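Local structure of 432aa long hypothetical deoxyribodipyrimidine photolyase (Sulfolobus tokodaii, 2E0I) at residues A[135-140]-A[144-149]; A[203-208]-A[237-242]. The protein probably repairs UV-damaged DNA as a light-driven deoxyribodipyrimidine photolyase, carrying two FAD molecules, one of them apparently a novel light-harvesting cofactor. One frame throughout, in Å; residues are numbered along the deposited sequence.

Interaction 1. Residues A[135-140]-A[144-149]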
ATOM      1  N   PHE A 135       6.952  -6.254  19.007  1.00 34.21           N
ATOM      2  CA  PHE A 135       7.883  -6.540  17.926  1.00 34.42           C
ATOM      3  C   PHE A 135       9.343  -6.602  18.370  1.00 35.94           C
ATOM      4  O   PHE A 135       9.828  -5.712  19.078  1.00 37.30           O
ATOM      5  CB  PHE A 135       7.745  -5.514  16.809  1.00 32.53           C
ATOM      6  CG  PHE A 135       8.539  -5.858  15.583  1.00 31.33           C
ATOM      7  CD1 PHE A 135       8.052  -6.777  14.661  1.00 31.31           C
ATOM      8  CD2 PHE A 135       9.799  -5.302  15.373  1.00 30.11           C
ATOM      9  CE1 PHE A 135       8.817  -7.141  13.544  1.00 30.86           C
ATOM     10  CE2 PHE A 135      10.568  -5.658  14.267  1.00 28.39           C
ATOM     11  CZ  PHE A 135      10.080  -6.576  13.353  1.00 29.38           C
ATOM     12  N   HIS A 136      10.037  -7.652  17.934  1.00 35.97           N
ATOM     13  CA  HIS A 136      11.449  -7.866  18.255  1.00 36.88           C
ATOM     14  C   HIS A 136      11.915  -9.094  17.488  1.00 38.65           C
ATOM     15  O   HIS A 136      12.687  -9.904  18.015  1.00 40.17           O
ATOM     16  CB  HIS A 136      11.649  -8.105  19.770  1.00 36.42           C
ATOM     17  CG  HIS A 136      10.864  -9.265  20.330  1.00 37.02           C
ATOM     18  ND1 HIS A 136       9.794  -9.098  21.191  1.00 36.76           N
ATOM     19  CD2 HIS A 136      10.988 -10.603  20.144  1.00 36.17           C
ATOM     20  CE1 HIS A 136       9.294 -10.280  21.507  1.00 35.56           C
ATOM     21  NE2 HIS A 136      10.000 -11.210  20.885  1.00 37.75           N
ATOM     22  N   HIS A 137      11.460  -9.237  16.244  1.00 39.09           N
ATOM     23  CA  HIS A 137      11.814 -10.423  15.467  1.00 39.64           C
ATOM     24  C   HIS A 137      12.632 -10.241  14.188  1.00 41.18           C
ATOM     25  O   HIS A 137      12.479  -9.254  13.460  1.00 39.98           O
ATOM     26  CB  HIS A 137      10.536 -11.198  15.151  1.00 38.74           C
ATOM     27  CG  HIS A 137       9.622 -11.349  16.325  1.00 35.36           C
ATOM     28  ND1 HIS A 137       8.930 -10.286  16.866  1.00 33.43           N
ATOM     29  CD2 HIS A 137       9.299 -12.431  17.073  1.00 33.02           C
ATOM     30  CE1 HIS A 137       8.219 -10.708  17.896  1.00 32.42           C
ATOM     31  NE2 HIS A 137       8.424 -12.005  18.043  1.00 32.52           N
ATOM     32  N   ARG A 138      13.488 -11.229  13.918  1.00 43.02           N
ATOM     33  CA  ARG A 138      14.359 -11.208  12.743  1.00 46.17           C
ATOM     34  C   ARG A 138      13.583 -11.397  11.446  1.00 45.08           C
ATOM     35  O   ARG A 138      13.686 -10.590  10.522  1.00 44.09           O
ATOM     36  CB  ARG A 138      15.448 -12.299  12.852  1.00 49.79           C
ATOM     37  CG  ARG A 138      14.918 -13.744  12.908  1.00 55.20           C
ATOM     38  CD  ARG A 138      16.048 -14.801  12.965  1.00 59.12           C
ATOM     39  NE  ARG A 138      15.540 -16.173  13.128  1.00 62.25           N
ATOM     40  CZ  ARG A 138      14.922 -16.645  14.218  1.00 63.46           C
ATOM     41  NH1 ARG A 138      14.499 -17.904  14.248  1.00 63.66           N
ATOM     42  NH2 ARG A 138      14.729 -15.871  15.285  1.00 63.21           N
ATOM     43  N   ASN A 139      12.802 -12.471  11.395  1.00 43.97           N
ATOM     44  CA  ASN A 139      12.014 -12.803  10.219  1.00 41.52           C
ATOM     45  C   ASN A 139      10.522 -12.903  10.534  1.00 39.94           C
ATOM     46  O   ASN A 139      10.101 -12.839  11.695  1.00 38.56           O
ATOM     47  CB  ASN A 139      12.499 -14.124   9.633  1.00 42.06           C
ATOM     48  CG  ASN A 139      12.345 -15.284  10.602  1.00 42.73           C
ATOM     49  OD1 ASN A 139      12.459 -16.440  10.212  1.00 45.24           O
ATOM     50  ND2 ASN A 139      12.091 -14.980  11.867  1.00 42.93           N
ATOM     51  N   PHE A 140       9.730 -13.083   9.487  1.00 37.38           N
ATOM     52  CA  PHE A 140       8.292 -13.173   9.634  1.00 35.80           C
ATOM     53  C   PHE A 140       7.772 -14.387  10.398  1.00 36.03           C
ATOM     54  O   PHE A 140       6.908 -14.249  11.273  1.00 35.25           O
ATOM     55  CB  PHE A 140       7.624 -13.152   8.260  1.00 34.34           C
ATOM     56  CG  PHE A 140       6.128 -13.283   8.320  1.00 33.58           C
ATOM     57  CD1 PHE A 140       5.342 -12.233   8.791  1.00 33.47           C
ATOM     58  CD2 PHE A 140       5.507 -14.472   7.967  1.00 32.11           C
ATOM     59  CE1 PHE A 140       3.966 -12.377   8.913  1.00 32.64           C
ATOM     60  CE2 PHE A 140       4.133 -14.623   8.087  1.00 30.87           C
ATOM     61  CZ  PHE A 140       3.361 -13.578   8.560  1.00 31.68           C
ATOM     62  N   TYR A 144       5.188 -14.166  13.455  1.00 32.60           N
ATOM     63  CA  TYR A 144       3.844 -14.717  13.379  1.00 35.89           C
ATOM     64  C   TYR A 144       3.549 -15.725  14.486  1.00 37.01           C
ATOM     65  O   TYR A 144       2.562 -15.591  15.210  1.00 36.89           O
ATOM     66  CB  TYR A 144       3.624 -15.368  12.006  1.00 36.99           C
ATOM     67  CG  TYR A 144       2.235 -15.933  11.806  1.00 37.78           C
ATOM     68  CD1 TYR A 144       1.107 -15.117  11.925  1.00 37.63           C
ATOM     69  CD2 TYR A 144       2.049 -17.284  11.507  1.00 37.96           C
ATOM     70  CE1 TYR A 144      -0.169 -15.630  11.754  1.00 38.81           C
ATOM     71  CE2 TYR A 144       0.776 -17.810  11.333  1.00 39.04           C
ATOM     72  CZ  TYR A 144      -0.332 -16.977  11.459  1.00 40.53           C
ATOM     73  OH  TYR A 144      -1.605 -17.491  11.291  1.00 42.90           O
ATOM     74  N   ASN A 145       4.406 -16.730  14.617  1.00 38.99           N
ATOM     75  CA  ASN A 145       4.216 -17.752  15.642  1.00 41.17           C
ATOM     76  C   ASN A 145       4.086 -17.175  17.038  1.00 41.63           C
ATOM     77  O   ASN A 145       3.257 -17.629  17.817  1.00 42.51           O
ATOM     78  CB  ASN A 145       5.370 -18.743  15.623  1.00 42.64           C
ATOM     79  CG  ASN A 145       5.440 -19.521  14.332  1.00 44.88           C
ATOM     80  OD1 ASN A 145       6.341 -20.337  14.143  1.00 45.47           O
ATOM     81  ND2 ASN A 145       4.487 -19.274  13.430  1.00 45.51           N
ATOM     82  N   GLU A 146       4.897 -16.171  17.352  1.00 42.07           N
ATOM     83  CA  GLU A 146       4.864 -15.557  18.672  1.00 43.37           C
ATOM     84  C   GLU A 146       3.651 -14.642  18.868  1.00 42.73           C
ATOM     85  O   GLU A 146       2.938 -14.741  19.872  1.00 43.77           O
ATOM     86  CB  GLU A 146       6.183 -14.785  18.918  1.00 46.18           C
ATOM     87  CG  GLU A 146       6.373 -14.194  20.337  1.00 50.98           C
ATOM     88  CD  GLU A 146       7.849 -13.892  20.703  1.00 53.91           C
ATOM     89  OE1 GLU A 146       8.079 -13.209  21.726  1.00 56.09           O
ATOM     90  OE2 GLU A 146       8.785 -14.337  19.997  1.00 54.85           O
ATOM     91  N   VAL A 147       3.390 -13.781  17.892  1.00 41.53           N
ATOM     92  CA  VAL A 147       2.292 -12.828  18.008  1.00 40.44           C
ATOM     93  C   VAL A 147       0.876 -13.345  17.703  1.00 38.57           C
ATOM     94  O   VAL A 147      -0.106 -12.841  18.252  1.00 37.32           O
ATOM     95  CB  VAL A 147       2.590 -11.579  17.138  1.00 41.19           C
ATOM     96  CG1 VAL A 147       2.184 -11.829  15.686  1.00 40.59           C
ATOM     97  CG2 VAL A 147       1.901 -10.368  17.726  1.00 42.01           C
ATOM     98  N   SER A 148       0.763 -14.347  16.837  1.00 37.27           N
ATOM     99  CA  SER A 148      -0.552 -14.887  16.494  1.00 35.85           C
ATOM    100  C   SER A 148      -1.239 -15.535  17.696  1.00 35.37           C
ATOM    101  O   SER A 148      -2.453 -15.714  17.708  1.00 34.79           O
ATOM    102  CB  SER A 148      -0.436 -15.903  15.356  1.00 34.32           C
ATOM    103  OG  SER A 148       0.227 -17.072  15.781  1.00 31.91           O
ATOM    104  N   LYS A 149      -0.458 -15.885  18.709  1.00 36.31           N
ATOM    105  CA  LYS A 149      -1.015 -16.503  19.898  1.00 35.60           C
ATOM    106  C   LYS A 149      -1.782 -15.448  20.679  1.00 34.63           C
ATOM    107  O   LYS A 149      -2.644 -15.773  21.490  1.00 34.85           O
ATOM    108  CB  LYS A 149       0.099 -17.088  20.764  1.00 37.11           C
ATOM    109  CG  LYS A 149       0.867 -18.229  20.118  1.00 39.48           C
ATOM    110  CD  LYS A 149       2.091 -18.601  20.960  1.00 41.59           C
ATOM    111  CE  LYS A 149       2.979 -19.631  20.270  1.00 41.90           C
ATOM    112  NZ  LYS A 149       4.402 -19.475  20.704  1.00 43.03           N
TER

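Interaction 2. Residues A[203-208]-A[237-242]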
ATOM      1  N   ARG A 203      -6.295 -20.609  -2.475  1.00 38.06           N
ATOM      2  CA  ARG A 203      -5.281 -21.599  -2.785  1.00 39.81           C
ATOM      3  C   ARG A 203      -4.614 -21.284  -4.112  1.00 38.41           C
ATOM      4  O   ARG A 203      -3.412 -21.414  -4.261  1.00 38.78           O
ATOM      5  CB  ARG A 203      -5.939 -22.968  -2.878  1.00 44.38           C
ATOM      6  CG  ARG A 203      -6.150 -23.622  -1.548  1.00 51.37           C
ATOM      7  CD  ARG A 203      -4.902 -24.388  -1.220  1.00 56.84           C
ATOM      8  NE  ARG A 203      -4.610 -25.322  -2.306  1.00 60.97           N
ATOM      9  CZ  ARG A 203      -3.434 -25.913  -2.493  1.00 63.67           C
ATOM     10  NH1 ARG A 203      -2.420 -25.667  -1.662  1.00 64.20           N
ATOM     11  NH2 ARG A 203      -3.275 -26.755  -3.511  1.00 63.93           N
ATOM     12  N   ARG A 204      -5.410 -20.874  -5.084  1.00 37.70           N
ATOM     13  CA  ARG A 204      -4.883 -20.564  -6.399  1.00 38.02           C
ATOM     14  C   ARG A 204      -4.698 -19.061  -6.591  1.00 36.75           C
ATOM     15  O   ARG A 204      -4.842 -18.536  -7.698  1.00 35.19           O
ATOM     16  CB  ARG A 204      -5.826 -21.130  -7.461  1.00 38.88           C
ATOM     17  CG  ARG A 204      -5.972 -22.644  -7.394  1.00 39.57           C
ATOM     18  CD  ARG A 204      -6.815 -23.178  -8.540  1.00 40.32           C
ATOM     19  NE  ARG A 204      -6.227 -22.905  -9.852  1.00 41.47           N
ATOM     20  CZ  ARG A 204      -5.076 -23.416 -10.288  1.00 42.99           C
ATOM     21  NH1 ARG A 204      -4.370 -24.236  -9.521  1.00 43.18           N
ATOM     22  NH2 ARG A 204      -4.626 -23.110 -11.498  1.00 43.18           N
ATOM     23  N   ARG A 205      -4.351 -18.377  -5.509  1.00 35.82           N
ATOM     24  CA  ARG A 205      -4.183 -16.936  -5.562  1.00 35.33           C
ATOM     25  C   ARG A 205      -3.007 -16.481  -6.413  1.00 35.54           C
ATOM     26  O   ARG A 205      -2.865 -15.291  -6.680  1.00 36.80           O
ATOM     27  CB  ARG A 205      -4.055 -16.369  -4.144  1.00 34.06           C
ATOM     28  CG  ARG A 205      -2.699 -16.549  -3.490  1.00 33.96           C
ATOM     29  CD  ARG A 205      -2.672 -15.892  -2.114  1.00 34.56           C
ATOM     30  NE  ARG A 205      -2.885 -16.875  -1.061  1.00 36.86           N
ATOM     31  CZ  ARG A 205      -1.923 -17.624  -0.532  1.00 37.03           C
ATOM     32  NH1 ARG A 205      -0.675 -17.494  -0.946  1.00 38.76           N
ATOM     33  NH2 ARG A 205      -2.211 -18.522   0.397  1.00 38.39           N
ATOM     34  N   ASP A 206      -2.173 -17.416  -6.851  1.00 35.85           N
ATOM     35  CA  ASP A 206      -1.006 -17.067  -7.658  1.00 36.16           C
ATOM     36  C   ASP A 206      -1.324 -16.894  -9.129  1.00 36.03           C
ATOM     37  O   ASP A 206      -0.616 -16.194  -9.839  1.00 36.60           O
ATOM     38  CB  ASP A 206       0.076 -18.134  -7.518  1.00 38.36           C
ATOM     39  CG  ASP A 206       0.695 -18.162  -6.135  1.00 41.58           C
ATOM     40  OD1 ASP A 206       1.550 -17.292  -5.851  1.00 42.64           O
ATOM     41  OD2 ASP A 206       0.317 -19.049  -5.328  1.00 43.20           O
ATOM     42  N   TYR A 207      -2.389 -17.526  -9.590  1.00 35.56           N
ATOM     43  CA  TYR A 207      -2.757 -17.442 -10.989  1.00 35.16           C
ATOM     44  C   TYR A 207      -3.507 -16.150 -11.281  1.00 35.34           C
ATOM     45  O   TYR A 207      -4.658 -15.986 -10.894  1.00 33.60           O
ATOM     46  CB  TYR A 207      -3.587 -18.665 -11.342  1.00 36.55           C
ATOM     47  CG  TYR A 207      -2.865 -19.947 -10.999  1.00 38.02           C
ATOM     48  CD1 TYR A 207      -2.140 -20.649 -11.962  1.00 39.06           C
ATOM     49  CD2 TYR A 207      -2.846 -20.424  -9.689  1.00 38.90           C
ATOM     50  CE1 TYR A 207      -1.412 -21.795 -11.625  1.00 39.04           C
ATOM     51  CE2 TYR A 207      -2.121 -21.562  -9.343  1.00 39.70           C
ATOM     52  CZ  TYR A 207      -1.406 -22.240 -10.313  1.00 39.62           C
ATOM     53  OH  TYR A 207      -0.668 -23.346  -9.952  1.00 40.54           O
ATOM     54  N   PRO A 208      -2.847 -15.210 -11.976  1.00 36.07           N
ATOM     55  CA  PRO A 208      -3.416 -13.912 -12.336  1.00 36.31           C
ATOM     56  C   PRO A 208      -4.673 -14.024 -13.174  1.00 37.40           C
ATOM     57  O   PRO A 208      -5.612 -13.272 -12.970  1.00 38.89           O
ATOM     58  CB  PRO A 208      -2.292 -13.232 -13.115  1.00 36.19           C
ATOM     59  CG  PRO A 208      -1.066 -13.918 -12.656  1.00 36.64           C
ATOM     60  CD  PRO A 208      -1.492 -15.347 -12.535  1.00 36.25           C
ATOM     61  N   LYS A 237      -9.802 -18.718   7.872  1.00 38.41           N
ATOM     62  CA  LYS A 237      -8.902 -18.987   6.753  1.00 38.98           C
ATOM     63  C   LYS A 237      -7.439 -18.678   7.075  1.00 39.84           C
ATOM     64  O   LYS A 237      -6.947 -17.576   6.835  1.00 40.13           O
ATOM     65  CB  LYS A 237      -9.360 -18.189   5.545  1.00 38.59           C
ATOM     66  CG  LYS A 237     -10.848 -18.296   5.298  1.00 39.19           C
ATOM     67  CD  LYS A 237     -11.262 -17.342   4.194  1.00 42.86           C
ATOM     68  CE  LYS A 237     -12.774 -17.274   4.025  1.00 43.13           C
ATOM     69  NZ  LYS A 237     -13.163 -16.377   2.885  1.00 43.84           N
ATOM     70  N   GLU A 238      -6.756 -19.682   7.614  1.00 40.73           N
ATOM     71  CA  GLU A 238      -5.359 -19.583   8.013  1.00 42.48           C
ATOM     72  C   GLU A 238      -4.449 -18.878   7.005  1.00 41.12           C
ATOM     73  O   GLU A 238      -3.664 -18.012   7.390  1.00 41.37           O
ATOM     74  CB  GLU A 238      -4.817 -20.983   8.333  1.00 45.78           C
ATOM     75  CG  GLU A 238      -4.779 -21.935   7.137  1.00 54.47           C
ATOM     76  CD  GLU A 238      -6.131 -22.052   6.402  1.00 60.33           C
ATOM     77  OE1 GLU A 238      -7.124 -22.521   7.023  1.00 61.45           O
ATOM     78  OE2 GLU A 238      -6.196 -21.670   5.201  1.00 61.87           O
ATOM     79  N   GLU A 239      -4.555 -19.240   5.727  1.00 39.79           N
ATOM     80  CA  GLU A 239      -3.724 -18.631   4.684  1.00 39.08           C
ATOM     81  C   GLU A 239      -3.902 -17.117   4.591  1.00 36.72           C
ATOM     82  O   GLU A 239      -2.924 -16.364   4.507  1.00 36.58           O
ATOM     83  CB  GLU A 239      -4.048 -19.238   3.320  1.00 42.22           C
ATOM     84  CG  GLU A 239      -3.666 -20.694   3.137  1.00 47.19           C
ATOM     85  CD  GLU A 239      -2.171 -20.924   3.237  1.00 50.74           C
ATOM     86  OE1 GLU A 239      -1.677 -21.175   4.360  1.00 52.50           O
ATOM     87  OE2 GLU A 239      -1.488 -20.842   2.191  1.00 53.04           O
ATOM     88  N   PHE A 240      -5.157 -16.684   4.592  1.00 33.44           N
ATOM     89  CA  PHE A 240      -5.476 -15.270   4.500  1.00 31.02           C
ATOM     90  C   PHE A 240      -5.054 -14.519   5.754  1.00 30.80           C
ATOM     91  O   PHE A 240      -4.509 -13.411   5.673  1.00 30.57           O
ATOM     92  CB  PHE A 240      -6.972 -15.088   4.275  1.00 29.38           C
ATOM     93  CG  PHE A 240      -7.407 -13.656   4.230  1.00 27.51           C
ATOM     94  CD1 PHE A 240      -7.306 -12.924   3.054  1.00 25.90           C
ATOM     95  CD2 PHE A 240      -7.906 -13.031   5.376  1.00 28.17           C
ATOM     96  CE1 PHE A 240      -7.692 -11.599   3.014  1.00 25.07           C
ATOM     97  CE2 PHE A 240      -8.296 -11.699   5.351  1.00 26.70           C
ATOM     98  CZ  PHE A 240      -8.189 -10.981   4.166  1.00 27.15           C
ATOM     99  N   VAL A 241      -5.313 -15.113   6.915  1.00 30.04           N
ATOM    100  CA  VAL A 241      -4.940 -14.474   8.171  1.00 29.75           C
ATOM    101  C   VAL A 241      -3.416 -14.336   8.313  1.00 30.34           C
ATOM    102  O   VAL A 241      -2.926 -13.327   8.822  1.00 29.91           O
ATOM    103  CB  VAL A 241      -5.504 -15.243   9.386  1.00 27.90           C
ATOM    104  CG1 VAL A 241      -5.049 -14.594  10.673  1.00 27.68           C
ATOM    105  CG2 VAL A 241      -7.009 -15.237   9.335  1.00 28.30           C
ATOM    106  N   ARG A 242      -2.659 -15.331   7.857  1.00 31.01           N
ATOM    107  CA  ARG A 242      -1.213 -15.237   7.974  1.00 32.04           C
ATOM    108  C   ARG A 242      -0.725 -14.113   7.072  1.00 31.65           C
ATOM    109  O   ARG A 242       0.179 -13.361   7.439  1.00 31.94           O
ATOM    110  CB  ARG A 242      -0.530 -16.547   7.575  1.00 34.13           C
ATOM    111  CG  ARG A 242       0.879 -16.713   8.156  1.00 37.31           C
ATOM    112  CD  ARG A 242       1.602 -17.912   7.558  1.00 41.08           C
ATOM    113  NE  ARG A 242       1.725 -17.748   6.122  1.00 46.43           N
ATOM    114  CZ  ARG A 242       1.062 -18.429   5.188  1.00 49.00           C
ATOM    115  NH1 ARG A 242       1.280 -18.139   3.909  1.00 50.81           N
ATOM    116  NH2 ARG A 242       0.216 -19.403   5.505  1.00 49.80           N
TER

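Interaction 1. Residues A[135-140]-A[144-149]
E146 sends its extended chain toward H136 and H137 because CG lies anti to the backbone N (chi1 -174°), while H137 turns its ring to meet it with CG beside its own N (chi1 -45°). The carboxylate then bridges two imidazoles: OE1 receives H136 NE2 at 2.9 Å and OE2 receives H137 NE2 at 3.1 Å. Both bonds are weak, well short of linear, although each oxygen arrives at the edge of its ring. The two imidazoles also lie against each other, H137 CE1 3.5 Å above the centre of the H136 ring. This loop follows strand 120-124, an edge strand of the parallel sheet in the photolyase α/β domain, and runs into helix 140-147, with N139 as N-cap. In the first turn Y144 N donates to F140 O (2.8 Å). Y144 CB lies over one face of the F140 ring, in CH-pi contact 4.2 Å from its centroid; the two rings are nearly parallel but slid apart. With H137 replaced by an alanine, E146 OE2 would probably lose its imidazole donor and the H136 ring the neighbour over one face. Beyond the two segments, F140 stacks on W246 and Y144 meets Y245, both of helix 238-256.

Interaction 2. Residues A[203-208]-A[237-242]
R205 and E239 carry this contact through a single salt bridge between the loop 203-208 and the start of helix 238-256. Along the helix, K237 comes first, as N-cap, and its carbonyl takes the V241 N-H. E238 folds its side chain back so that OE2 accepts the E239 N-H (3.0 Å), from well above the carboxylate plane. E239 follows, its chain bent at chi2 (-63°). OE2 receives R205 NH2 at 3.0 Å in a weak, angled bond, near the plane of the guanidinium at its edge, and the two flat groups are inclined by 36°. R205 reaches it from the type I turn R204-Y207 with a bend at chi3; its NH1 pairs with E243, its guanidinium lies against F202 in a cation-pi contact, and it lines an FAD pocket, its side chain coming within about 4 Å of the bound cofactor, nearest atoms. F240 meets Y214 edge-to-face just before helix 217-221. The other oxygen of E239, OE1, is gripped by R242 NH2 at 2.8 Å, one helical turn on, again from above the carboxylate plane. One carboxylate thus joins two arginines in a salt-bridge network, which would probably offset part of their positive charge, with E243 taking a further share at R205. R242 ends the segment by resting on F140 and Y144 of helix 140-147.

From the N terminus, the chain leaves the parallel sheet by strand 120-124, and interaction 1 closes over three helical residues, in the first turn of helix 140-147. Interaction 2 opens only later: it closes a 28-residue excursion through helices 217-221 and 227-233, bringing the loop 203-208 beside the start of helix 238-256. The two follow in series, neither nested nor crossed. Their centres are 20 Å apart, yet they touch at R242, whose CG lies 3.4 Å from Y144 CE2. Together they tie helix 140-147, which follows the parallel sheet, to helix 238-256, and through R205 to a cofactor pocket.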